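Long-range contacts in probable LacI-family transcriptional regulator (Corynebacterium glutamicum ATCC 13032, PDB 3BIL), which probably binds regulatory DNA and controls transcription, although its precise cellular role is unknown: residues Tyr80-Met84 against Leu150-Glu154; Asp124-Cys128 against Ala303-Leu307; Thr163-Pro168 against Thr321-Thr325; Ala184-Gly188 against Ile215-Leu219; Thr244-Ser250 against Val271-Asp277. All coordinates share one frame; numbering follows the deposited sequence.

Interaction 1 of 5, residues Tyr80-Met84 against Leu150-Glu154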
# COMPACT_ATOMS: atom_id res chain seq x y z
N TYR A 80 -2.65 -2.63 4.93
CA TYR A 80 -3.18 -3.80 5.62
C TYR A 80 -4.25 -4.53 4.81
O TYR A 80 -4.23 -5.75 4.69
CB TYR A 80 -3.76 -3.38 6.95
CG TYR A 80 -4.53 -4.46 7.66
CD1 TYR A 80 -3.89 -5.38 8.49
CD2 TYR A 80 -5.91 -4.54 7.51
CE1 TYR A 80 -4.60 -6.34 9.15
CE2 TYR A 80 -6.63 -5.52 8.15
CZ TYR A 80 -5.97 -6.41 8.98
OH TYR A 80 -6.72 -7.34 9.63
N PHE A 81 -5.19 -3.78 4.27
CA PHE A 81 -6.21 -4.35 3.46
C PHE A 81 -5.69 -4.83 2.09
O PHE A 81 -6.31 -5.70 1.47
CB PHE A 81 -7.34 -3.33 3.30
CG PHE A 81 -8.16 -3.14 4.54
CD1 PHE A 81 -8.79 -4.23 5.15
CD2 PHE A 81 -8.34 -1.88 5.08
CE1 PHE A 81 -9.58 -4.05 6.31
CE2 PHE A 81 -9.13 -1.68 6.22
CZ PHE A 81 -9.75 -2.77 6.85
N ALA A 82 -4.58 -4.25 1.60
CA ALA A 82 -3.97 -4.75 0.36
C ALA A 82 -3.20 -6.05 0.67
O ALA A 82 -3.18 -6.99 -0.14
CB ALA A 82 -3.08 -3.69 -0.28
N ALA A 83 -2.58 -6.10 1.84
CA ALA A 83 -1.96 -7.35 2.32
C ALA A 83 -3.01 -8.45 2.46
O ALA A 83 -2.82 -9.54 1.99
CB ALA A 83 -1.19 -7.13 3.63
N MET A 84 -4.13 -8.14 3.11
CA MET A 84 -5.17 -9.12 3.30
C MET A 84 -5.67 -9.72 1.97
O MET A 84 -5.88 -10.93 1.89
CB MET A 84 -6.33 -8.52 4.08
CG MET A 84 -7.35 -9.58 4.57
SD MET A 84 -8.75 -8.66 5.16
CE MET A 84 -8.13 -8.28 6.81
N LEU A 150 -17.42 -12.51 6.90
CA LEU A 150 -16.96 -11.18 7.24
C LEU A 150 -15.57 -11.27 7.88
O LEU A 150 -15.26 -12.24 8.61
CB LEU A 150 -17.95 -10.47 8.17
CG LEU A 150 -19.41 -10.35 7.73
CD1 LEU A 150 -20.25 -9.88 8.89
CD2 LEU A 150 -19.62 -9.41 6.54
N VAL A 151 -14.72 -10.28 7.58
CA VAL A 151 -13.35 -10.24 8.09
C VAL A 151 -12.99 -8.90 8.68
O VAL A 151 -13.43 -7.85 8.18
CB VAL A 151 -12.27 -10.55 7.01
CG1 VAL A 151 -11.98 -11.98 6.98
CG2 VAL A 151 -12.70 -10.05 5.63
N ASP A 152 -12.12 -8.95 9.71
CA ASP A 152 -11.60 -7.74 10.37
C ASP A 152 -12.66 -6.95 11.18
O ASP A 152 -12.41 -6.66 12.34
CB ASP A 152 -10.89 -6.82 9.36
CG ASP A 152 -9.93 -5.87 10.03
OD1 ASP A 152 -10.07 -4.65 9.81
OD2 ASP A 152 -9.03 -6.34 10.78
N ARG A 153 -13.80 -6.61 10.57
CA ARG A 153 -14.89 -5.90 11.24
C ARG A 153 -16.11 -6.78 11.44
O ARG A 153 -16.42 -7.62 10.61
CB ARG A 153 -15.30 -4.68 10.44
CG ARG A 153 -14.31 -3.60 10.48
CD ARG A 153 -14.78 -2.42 9.68
NE ARG A 153 -13.69 -1.47 9.46
CZ ARG A 153 -13.68 -0.54 8.51
NH1 ARG A 153 -14.71 -0.41 7.68
NH2 ARG A 153 -12.63 0.26 8.38
N GLU A 154 -16.80 -6.54 12.55
CA GLU A 154 -17.92 -7.36 13.00
C GLU A 154 -19.23 -6.57 12.87
O GLU A 154 -19.27 -5.37 13.15
CB GLU A 154 -17.74 -7.75 14.47
CG GLU A 154 -17.15 -9.13 14.74
CD GLU A 154 -17.76 -9.83 15.99
OE1 GLU A 154 -17.32 -10.96 16.34
OE2 GLU A 154 -18.69 -9.28 16.62

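Interaction 2 of 5, residues Asp124-Cys128 against Ala303-Leu307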
# COMPACT_ATOMS: atom_id res chain seq x y z
N ASP A 124 -18.81 -17.97 -6.43
CA ASP A 124 -19.08 -19.06 -5.48
C ASP A 124 -19.21 -18.58 -4.02
O ASP A 124 -20.05 -19.09 -3.27
CB ASP A 124 -18.03 -20.17 -5.61
CG ASP A 124 -17.99 -20.81 -7.00
OD1 ASP A 124 -18.68 -20.32 -7.93
OD2 ASP A 124 -17.25 -21.80 -7.19
N GLY A 125 -18.37 -17.61 -3.63
CA GLY A 125 -18.36 -17.04 -2.26
C GLY A 125 -17.93 -15.58 -2.13
O GLY A 125 -17.26 -15.03 -3.00
N ILE A 126 -18.30 -14.95 -1.02
CA ILE A 126 -17.93 -13.57 -0.76
C ILE A 126 -17.23 -13.45 0.59
O ILE A 126 -17.79 -13.84 1.61
CB ILE A 126 -19.16 -12.62 -0.77
CG1 ILE A 126 -19.72 -12.51 -2.18
CG2 ILE A 126 -18.80 -11.26 -0.23
CD1 ILE A 126 -20.84 -11.51 -2.32
N ILE A 127 -15.99 -12.95 0.58
CA ILE A 127 -15.30 -12.57 1.81
C ILE A 127 -15.27 -11.07 1.85
O ILE A 127 -14.89 -10.42 0.87
CB ILE A 127 -13.88 -13.08 1.86
CG1 ILE A 127 -13.88 -14.59 2.10
CG2 ILE A 127 -13.11 -12.36 2.96
CD1 ILE A 127 -12.55 -15.26 1.84
N CYS A 128 -15.66 -10.51 2.98
CA CYS A 128 -16.02 -9.11 2.99
C CYS A 128 -15.81 -8.38 4.33
O CYS A 128 -15.96 -8.97 5.40
CB CYS A 128 -17.47 -9.02 2.54
SG CYS A 128 -18.30 -7.61 3.13
N ALA A 303 -10.11 -17.18 6.99
CA ALA A 303 -11.32 -16.68 6.30
C ALA A 303 -11.68 -17.44 5.03
O ALA A 303 -12.86 -17.58 4.70
CB ALA A 303 -11.21 -15.19 5.99
N VAL A 304 -10.67 -17.90 4.30
CA VAL A 304 -10.94 -18.65 3.10
C VAL A 304 -11.28 -20.13 3.43
O VAL A 304 -12.17 -20.71 2.81
CB VAL A 304 -9.84 -18.39 2.00
CG1 VAL A 304 -8.52 -19.01 2.39
CG2 VAL A 304 -10.31 -18.87 0.62
N SER A 305 -10.63 -20.71 4.44
CA SER A 305 -11.05 -22.00 5.03
C SER A 305 -12.54 -22.04 5.29
O SER A 305 -13.23 -22.96 4.88
CB SER A 305 -10.32 -22.28 6.34
OG SER A 305 -9.37 -23.31 6.19
N ILE A 306 -13.03 -20.99 5.96
CA ILE A 306 -14.44 -20.86 6.34
C ILE A 306 -15.33 -20.62 5.14
O ILE A 306 -16.52 -20.93 5.17
CB ILE A 306 -14.64 -19.73 7.40
CG1 ILE A 306 -13.84 -20.01 8.68
CG2 ILE A 306 -16.12 -19.53 7.73
CD1 ILE A 306 -13.93 -18.92 9.74
N LEU A 307 -14.79 -20.05 4.06
CA LEU A 307 -15.61 -19.86 2.87
C LEU A 307 -15.75 -21.13 2.05
O LEU A 307 -16.79 -21.35 1.43
CB LEU A 307 -15.07 -18.75 1.99
CG LEU A 307 -16.10 -18.28 0.97
CD1 LEU A 307 -17.29 -17.63 1.65
CD2 LEU A 307 -15.44 -17.32 0.02

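Interaction 3 of 5, residues Thr163-Pro168 against Thr321-Thr325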
# COMPACT_ATOMS: atom_id res chain seq x y z
N THR A 163 -17.69 -14.91 11.09
CA THR A 163 -16.72 -13.83 11.03
C THR A 163 -15.38 -14.32 11.54
O THR A 163 -15.32 -15.07 12.50
CB THR A 163 -17.13 -12.61 11.89
OG1 THR A 163 -17.30 -13.04 13.24
CG2 THR A 163 -18.43 -11.97 11.41
N ALA A 164 -14.31 -13.87 10.88
CA ALA A 164 -12.95 -14.09 11.35
C ALA A 164 -12.32 -12.72 11.59
O ALA A 164 -12.16 -11.95 10.64
CB ALA A 164 -12.13 -14.89 10.34
N THR A 165 -11.99 -12.42 12.84
CA THR A 165 -11.49 -11.11 13.23
C THR A 165 -10.26 -11.29 14.10
O THR A 165 -10.01 -12.39 14.58
CB THR A 165 -12.54 -10.30 14.04
OG1 THR A 165 -12.98 -11.05 15.18
CG2 THR A 165 -13.72 -9.92 13.16
N SER A 166 -9.48 -10.22 14.28
CA SER A 166 -8.33 -10.27 15.17
C SER A 166 -8.75 -9.86 16.57
O SER A 166 -9.57 -8.97 16.73
CB SER A 166 -7.20 -9.38 14.67
OG SER A 166 -7.46 -8.02 14.98
N ASN A 167 -8.22 -10.54 17.58
CA ASN A 167 -8.46 -10.14 18.97
C ASN A 167 -7.41 -9.15 19.43
O ASN A 167 -6.24 -9.52 19.57
CB ASN A 167 -8.53 -11.32 19.94
CG ASN A 167 -8.59 -10.87 21.41
OD1 ASN A 167 -8.77 -9.69 21.73
ND2 ASN A 167 -8.42 -11.82 22.31
N PRO A 168 -7.82 -7.90 19.67
CA PRO A 168 -6.82 -6.85 19.91
C PRO A 168 -6.30 -6.76 21.32
O PRO A 168 -5.29 -6.07 21.58
CB PRO A 168 -7.56 -5.56 19.52
CG PRO A 168 -9.05 -5.93 19.43
CD PRO A 168 -9.21 -7.39 19.69
N THR A 321 -14.77 -16.74 14.93
CA THR A 321 -13.38 -17.08 15.23
C THR A 321 -12.42 -15.86 15.32
O THR A 321 -12.50 -14.93 14.52
CB THR A 321 -12.82 -18.18 14.27
OG1 THR A 321 -11.76 -18.89 14.92
CG2 THR A 321 -12.29 -17.61 12.96
N THR A 322 -11.50 -15.89 16.29
CA THR A 322 -10.53 -14.81 16.48
C THR A 322 -9.07 -15.28 16.44
O THR A 322 -8.71 -16.33 16.97
CB THR A 322 -10.75 -13.97 17.79
OG1 THR A 322 -10.62 -14.81 18.96
CG2 THR A 322 -12.09 -13.22 17.80
N ILE A 323 -8.25 -14.48 15.81
CA ILE A 323 -6.83 -14.69 15.76
C ILE A 323 -6.33 -13.72 16.79
O ILE A 323 -6.79 -12.61 16.80
CB ILE A 323 -6.30 -14.23 14.40
CG1 ILE A 323 -7.02 -14.98 13.27
CG2 ILE A 323 -4.81 -14.34 14.33
CD1 ILE A 323 -6.85 -16.46 13.30
N PRO A 324 -5.38 -14.12 17.66
CA PRO A 324 -4.92 -13.10 18.60
C PRO A 324 -3.96 -12.14 17.90
O PRO A 324 -3.56 -12.35 16.72
CB PRO A 324 -4.16 -13.92 19.64
CG PRO A 324 -3.53 -14.96 18.84
CD PRO A 324 -4.61 -15.37 17.82
N THR A 325 -3.58 -11.11 18.63
CA THR A 325 -2.81 -10.01 18.13
C THR A 325 -1.49 -10.02 18.91
O THR A 325 -1.46 -10.54 20.04
CB THR A 325 -3.62 -8.76 18.38
OG1 THR A 325 -3.71 -8.00 17.17
CG2 THR A 325 -3.07 -7.93 19.51

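Interaction 4 of 5, residues Ala184-Gly188 against Ile215-Leu219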
# COMPACT_ATOMS: atom_id res chain seq x y z
N ALA A 184 6.71 5.62 30.33
CA ALA A 184 6.71 6.39 29.11
C ALA A 184 5.33 7.03 29.05
O ALA A 184 4.58 6.86 28.09
CB ALA A 184 6.97 5.48 27.92
N LEU A 185 4.99 7.76 30.12
CA LEU A 185 3.66 8.25 30.31
C LEU A 185 3.71 9.74 30.32
O LEU A 185 4.77 10.29 30.69
CB LEU A 185 3.12 7.80 31.66
CG LEU A 185 2.91 6.33 32.02
CD1 LEU A 185 2.27 6.29 33.45
CD2 LEU A 185 2.06 5.54 30.95
N PRO A 186 2.57 10.42 30.01
CA PRO A 186 1.27 9.88 29.61
C PRO A 186 1.18 9.42 28.17
O PRO A 186 1.94 9.88 27.31
CB PRO A 186 0.27 11.06 29.82
CG PRO A 186 1.07 12.25 29.98
CD PRO A 186 2.53 11.89 30.19
N ILE A 187 0.20 8.56 27.92
CA ILE A 187 -0.01 8.02 26.62
C ILE A 187 -1.13 8.79 25.92
O ILE A 187 -2.22 8.98 26.47
CB ILE A 187 -0.38 6.51 26.71
CG1 ILE A 187 0.69 5.74 27.50
CG2 ILE A 187 -0.60 5.88 25.28
CD1 ILE A 187 0.28 4.34 27.98
N GLY A 188 -0.85 9.24 24.69
CA GLY A 188 -1.86 9.77 23.81
C GLY A 188 -2.30 8.67 22.87
O GLY A 188 -1.62 8.35 21.91
N ILE A 215 -2.21 2.59 35.67
CA ILE A 215 -1.56 3.88 35.35
C ILE A 215 -2.57 5.02 35.30
O ILE A 215 -2.19 6.19 35.10
CB ILE A 215 -0.69 3.83 34.04
CG1 ILE A 215 -1.47 3.16 32.90
CG2 ILE A 215 0.60 3.12 34.34
CD1 ILE A 215 -0.99 3.52 31.52
N GLY A 216 -3.84 4.70 35.49
CA GLY A 216 -4.84 5.75 35.50
C GLY A 216 -5.19 6.14 34.08
O GLY A 216 -4.54 5.68 33.12
N GLU A 217 -6.22 6.98 33.97
CA GLU A 217 -6.82 7.37 32.69
C GLU A 217 -5.81 8.13 31.84
O GLU A 217 -5.05 8.96 32.34
CB GLU A 217 -8.10 8.16 32.91
CG GLU A 217 -9.26 7.29 33.40
CD GLU A 217 -10.45 8.09 33.98
OE1 GLU A 217 -11.62 7.84 33.55
OE2 GLU A 217 -10.21 8.96 34.86
N GLN A 218 -5.78 7.83 30.55
CA GLN A 218 -4.78 8.48 29.67
C GLN A 218 -5.46 9.41 28.68
O GLN A 218 -6.68 9.53 28.72
CB GLN A 218 -3.94 7.41 28.96
CG GLN A 218 -3.27 6.50 29.92
CD GLN A 218 -2.19 7.17 30.71
OE1 GLN A 218 -1.45 7.97 30.17
NE2 GLN A 218 -2.08 6.84 32.00
N LEU A 219 -4.71 10.07 27.81
CA LEU A 219 -5.35 10.94 26.79
C LEU A 219 -5.85 10.14 25.61
O LEU A 219 -5.18 9.25 25.18
CB LEU A 219 -4.37 11.96 26.33
CG LEU A 219 -3.75 12.51 27.59
CD1 LEU A 219 -2.58 13.38 27.25
CD2 LEU A 219 -4.82 13.28 28.36

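Interaction 5 of 5, residues Thr244-Ser250 against Val271-Asp277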
# COMPACT_ATOMS: atom_id res chain seq x y z
N THR A 244 3.90 9.63 24.68
CA THR A 244 3.80 8.45 23.86
C THR A 244 2.60 8.60 22.93
O THR A 244 1.53 9.07 23.34
CB THR A 244 3.68 7.14 24.71
OG1 THR A 244 4.97 6.83 25.28
CG2 THR A 244 3.26 5.91 23.85
N LEU A 245 2.77 8.21 21.67
CA LEU A 245 1.65 8.26 20.77
C LEU A 245 1.36 6.83 20.37
O LEU A 245 2.25 6.09 19.96
CB LEU A 245 1.93 9.20 19.59
CG LEU A 245 2.15 10.68 20.02
CD1 LEU A 245 2.80 11.58 18.91
CD2 LEU A 245 0.85 11.31 20.57
N PHE A 246 0.11 6.42 20.52
CA PHE A 246 -0.24 5.04 20.41
C PHE A 246 -1.38 5.06 19.41
O PHE A 246 -2.52 5.38 19.71
CB PHE A 246 -0.57 4.50 21.83
CG PHE A 246 -0.91 3.00 21.91
CD1 PHE A 246 -0.60 2.28 23.05
CD2 PHE A 246 -1.60 2.36 20.91
CE1 PHE A 246 -0.94 0.98 23.18
CE2 PHE A 246 -1.95 1.06 21.02
CZ PHE A 246 -1.63 0.35 22.16
N ALA A 247 -1.06 4.75 18.17
CA ALA A 247 -2.05 4.80 17.11
C ALA A 247 -2.83 3.54 17.18
O ALA A 247 -2.29 2.53 17.58
CB ALA A 247 -1.35 4.86 15.81
N GLY A 248 -4.06 3.57 16.72
CA GLY A 248 -4.89 2.37 16.70
C GLY A 248 -5.20 1.89 15.31
O GLY A 248 -6.04 1.01 15.16
N ASP A 249 -4.53 2.48 14.29
CA ASP A 249 -4.68 2.10 12.86
C ASP A 249 -3.41 2.24 12.04
O ASP A 249 -2.54 3.01 12.40
CB ASP A 249 -5.74 2.98 12.18
CG ASP A 249 -7.09 2.36 12.25
OD1 ASP A 249 -7.12 1.15 12.53
OD2 ASP A 249 -8.12 3.06 12.06
N SER A 250 -3.32 1.54 10.91
CA SER A 250 -2.33 1.92 9.88
C SER A 250 -2.35 3.45 9.67
O SER A 250 -1.31 4.12 9.80
CB SER A 250 -2.64 1.28 8.51
OG SER A 250 -2.46 -0.12 8.51
N VAL A 271 10.22 11.11 21.97
CA VAL A 271 8.85 10.72 22.20
C VAL A 271 8.77 9.22 21.91
O VAL A 271 9.56 8.73 21.09
CB VAL A 271 7.98 11.42 21.19
CG1 VAL A 271 8.33 10.91 19.73
CG2 VAL A 271 6.53 11.23 21.49
N SER A 272 7.83 8.50 22.52
CA SER A 272 7.65 7.09 22.23
C SER A 272 6.50 6.87 21.25
O SER A 272 5.50 7.55 21.35
CB SER A 272 7.36 6.28 23.51
OG SER A 272 8.45 6.38 24.42
N VAL A 273 6.62 5.89 20.34
CA VAL A 273 5.51 5.54 19.46
C VAL A 273 5.16 4.06 19.55
O VAL A 273 6.05 3.22 19.62
CB VAL A 273 5.79 5.96 17.98
CG1 VAL A 273 4.64 5.56 17.04
CG2 VAL A 273 5.97 7.44 17.89
N ILE A 274 3.87 3.76 19.57
CA ILE A 274 3.37 2.44 19.28
C ILE A 274 2.51 2.51 18.03
O ILE A 274 1.55 3.29 18.01
CB ILE A 274 2.49 1.86 20.42
CG1 ILE A 274 3.20 1.96 21.78
CG2 ILE A 274 2.10 0.41 20.08
CD1 ILE A 274 4.35 0.99 21.99
N GLY A 275 2.85 1.71 17.01
CA GLY A 275 2.15 1.75 15.74
C GLY A 275 1.21 0.61 15.62
O GLY A 275 1.26 -0.30 16.41
N PHE A 276 0.37 0.63 14.61
CA PHE A 276 -0.54 -0.49 14.38
C PHE A 276 -0.34 -1.02 12.97
O PHE A 276 -0.28 -0.22 12.03
CB PHE A 276 -1.99 -0.08 14.63
CG PHE A 276 -2.78 -1.09 15.48
CD1 PHE A 276 -2.89 -0.92 16.86
CD2 PHE A 276 -3.42 -2.18 14.88
CE1 PHE A 276 -3.62 -1.82 17.65
CE2 PHE A 276 -4.14 -3.11 15.66
CZ PHE A 276 -4.24 -2.93 17.04
N ASP A 277 -0.23 -2.35 12.84
CA ASP A 277 0.09 -3.08 11.59
C ASP A 277 1.53 -3.02 11.06
O ASP A 277 2.36 -2.22 11.49
CB ASP A 277 -0.92 -2.81 10.47
CG ASP A 277 -2.34 -2.93 10.97
OD1 ASP A 277 -2.80 -4.08 11.23
OD2 ASP A 277 -2.98 -1.87 11.13

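Interaction 1 of 5, residues Tyr80-Met84 against Leu150-Glu154
The side chain of Asp152 reaches across to the first turns of helix 79-94, where Tyr80 and Phe81 meet its carboxylate and Met84 its CB. Tyr80 and Asp152 point at each other head-on between helix and strand end, and the phenol OH gives a weak hydrogen bond to Asp152 OD2 at 2.8 Å, with the ring and carboxylate planes turned 43° apart. Phe81 arrives at about a right angle to the aspartate, its ring nearly perpendicular to the carboxylate plane, and its CZ lies 3.5 Å from Asp152 OD1. The two carboxylate oxygens are thus divided between neighbouring aromatic residues. Met84 completes the contact: it runs out extended and then bends at its last torsion (chi3 -82°), which brings CE to 4.0 Å from Asp152 CB. Its sulfur packs against the strand end, with Met84 SD 4.2 Å from Val151 CG2. Asp152 itself sits in a tight gamma turn, closed by Arg153 N on Val151 O at 2.7 Å, that ends strand 148-151 and turns the carboxylate to the helix. Arg153 brings NH2 to the neighbourhood of Phe81 CZ, while its charge is paired with Glu106. This strand end lies near the cleft where relatives bind effectors; whether this protein does so here is not known. Burial beside aromatic and aliphatic groups, with Gln294 also touching the Asp152 side chain, implies a carboxylate with limited access to solvent, for which the tyrosine hydroxyl supplies one weak polar partner.

Interaction 2 of 5, residues Asp124-Cys128 against Ala303-Leu307
Ile127 and Leu307 carry this contact, in which strand 126-128 lies against helix 303-307 without hydrogen bonds, aliphatic side chains meeting each other and backbone. The short axes approach to 9.2 Å and run roughly antiparallel, 147° between their directions. In Ile127 the longer branch is set anti to the carbonyl carbon (chi1 -73°) and continues extended, so that CD1 reaches the helix backbone. There Ile127 CD1 rests 3.7 Å from Ala303 O and 4.1 Å from Val304 CB. Leu307 answers from one turn further along. With its CG anti to the backbone N and a bend at chi2 (65°), its two methyls spread over the strand. Leu307 CD2 lies 3.7 Å from Gly125 C and also packs on the isoleucine, 3.8 Å from Ile127 CG1. The other methyl, Leu307 CD1, meets the peptide of Ile126 at 3.8 Å from its O. Gly125 presents bare backbone here, and the close seat of the leucine methyl depends on it. Ile127 also packs on Val149 and Val151 of the adjacent strand 148-151 and on Ile88 of helix 79-94, and Leu307 on Val149. Ile126 points the other way, to Leu118 and Thr119 of helix 108-120, so strand 126-128 is sandwiched between helices on both faces of the sheet, next to strands 69-73 and 148-151.

Interaction 3 of 5, residues Thr163-Pro168 against Thr321-Thr325
Four backbone hydrogen bonds join Thr163-Asn167 to Thr321-Ile323 as parallel neighbours. Thr321 N donates to Thr163 O at 3.0 Å, and Thr321 O in turn accepts from Thr165 N at 3.1 Å. Thr165 O then takes Ile323 N at 3.0 Å, in the carbonyl plane, and Ile323 O takes Asn167 N at 2.6 Å. Thr321 O, Thr165 O and Ile323 O are each additionally approached by a CA-H, from Ala164, Thr322 and Ser166 respectively. Pro324, which has no N-H, follows directly after the last bond. Thr165 and Thr322 place their hydroxyls in the crowded position (chi1 55° and 61°), and Thr165 OG1 meets Thr322 CG2 at 3.5 Å. Polar ends are served from outside: Ser166 OG bonds to Gln294, Thr325 OG1 to Asp293 O, and Asn167 OD1 caps Gln169 N at the start of helix 169-181. The chain leaves strand 163-167 for that helix through one of the linkers that join the subdomains in this fold. On the other edge of strand 163-167, Ala164 is bonded to Leu150 and Asp152 at the end of strand 148-151, and helix 296-308 covers Ile323 and Ser166 from one face.

Interaction 4 of 5, residues Ala184-Gly188 against Ile215-Leu219
Gln218 folds back on itself through its bent chi2 (-69°), and this turns its amide toward Ile187, whose N donates to Gln218 OE1 at 2.9 Å in a nearly straight bond (172°). The other end of the amide is held within its own loop, Gln218 NE2 giving a bond to Gly216 O at 2.9 Å from above that carbonyl's plane, so the two bonds together fix the rotation of the group. Ile215 puts CG1 between its backbone N and carbonyl carbon (chi1 47°), which spreads its branches over the other segment: Ile215 CG2 touches Leu185 CD1 at 3.7 Å, and Ile215 CD1 meets Ile187 CD1 at 3.8 Å, the latter side chains crossing at about a right angle. Strands 187-190 and 219-221 are neighbours in the sheet, linked through helix 197-212 as a beta-alpha-beta crossover at the sheet's edge within the chain. Their parallel pairing begins here with a weak bond from Leu219 N to Ile187 O at 3.0 Å. A cis peptide precedes Pro186, whose CB lies 3.6 Å from Gln218 OE1, the oxygen that accepts Ile187 N. Behind the contact Ile187 packs on Leu179 and Phe206, and Ile215 on Val176 and Ala180 of helix 169-181.

Interaction 5 of 5, residues Thr244-Ser250 against Val271-Asp277
Ile274 lies over one face of the Phe246 ring, its CG2 4.1 Å from the ring centroid and only 5° off the normal, a CH-pi contact over the ring centre. Phe246 has its CG anti to the backbone N (chi1 -178°), which sets the ring against the Ile274 side chain. Around this pair the backbones are bonded as parallel strands: Leu245 N to Ser272 O at 2.8 Å, Ile274 N to Leu245 O at 2.9 Å, and Ala247 N to Ile274 O at 3.0 Å. Strand 244-247, helix 250-262 and strand 272-276 form a beta-alpha-beta unit. Past the last bond Phe276 packs on Ala247 and Gly248, with Gly248 O, itself bonded to Arg202, over one face of its ring and Ala247 O 3.6 Å from Phe276 CD1 at the edge. Further along, Ser250 OG comes to 3.2 Å from Asp277 OD2, though Asn78 offers the hydroxyl another, weak acceptor; Asp277 OD1 takes a weak hydrogen bond from Gln294. At the start of the strands Thr244 OG1 bonds to Ala184 O and Ser272 OG to Ile334 N, and at their far end Thr253 OG1 takes Phe276 N. Tyr189 meets the Phe246 ring edge-to-face, while Leu245 and Val273 turn to Val256 of helix 250-262 on the other face.

All five contacts reach one sheet. Interactions 1, 2 and 3 sit together: 1 and 2 lie on neighbouring strands, 148-151 and 126-128, and 3 on the strand beyond 148-151, 163-167. Interactions 4 and 5 touch through strands 187-190 and 244-247 on the other side of the chain's centre from interaction 2, whose centre is about 31 Å from that of interaction 5. Interactions 1, 2 and 5 are buried, whereas 3 and 4 are partly exposed. Backbone bonds run through 3 and 5, joined in 5 by aromatic packing; aliphatic packing makes up 2, 4 mixes it with a glutamine amide bond, and a carboxylate meets aromatics in 1. Interaction 1 also touches 5, through Tyr80 and Asp277.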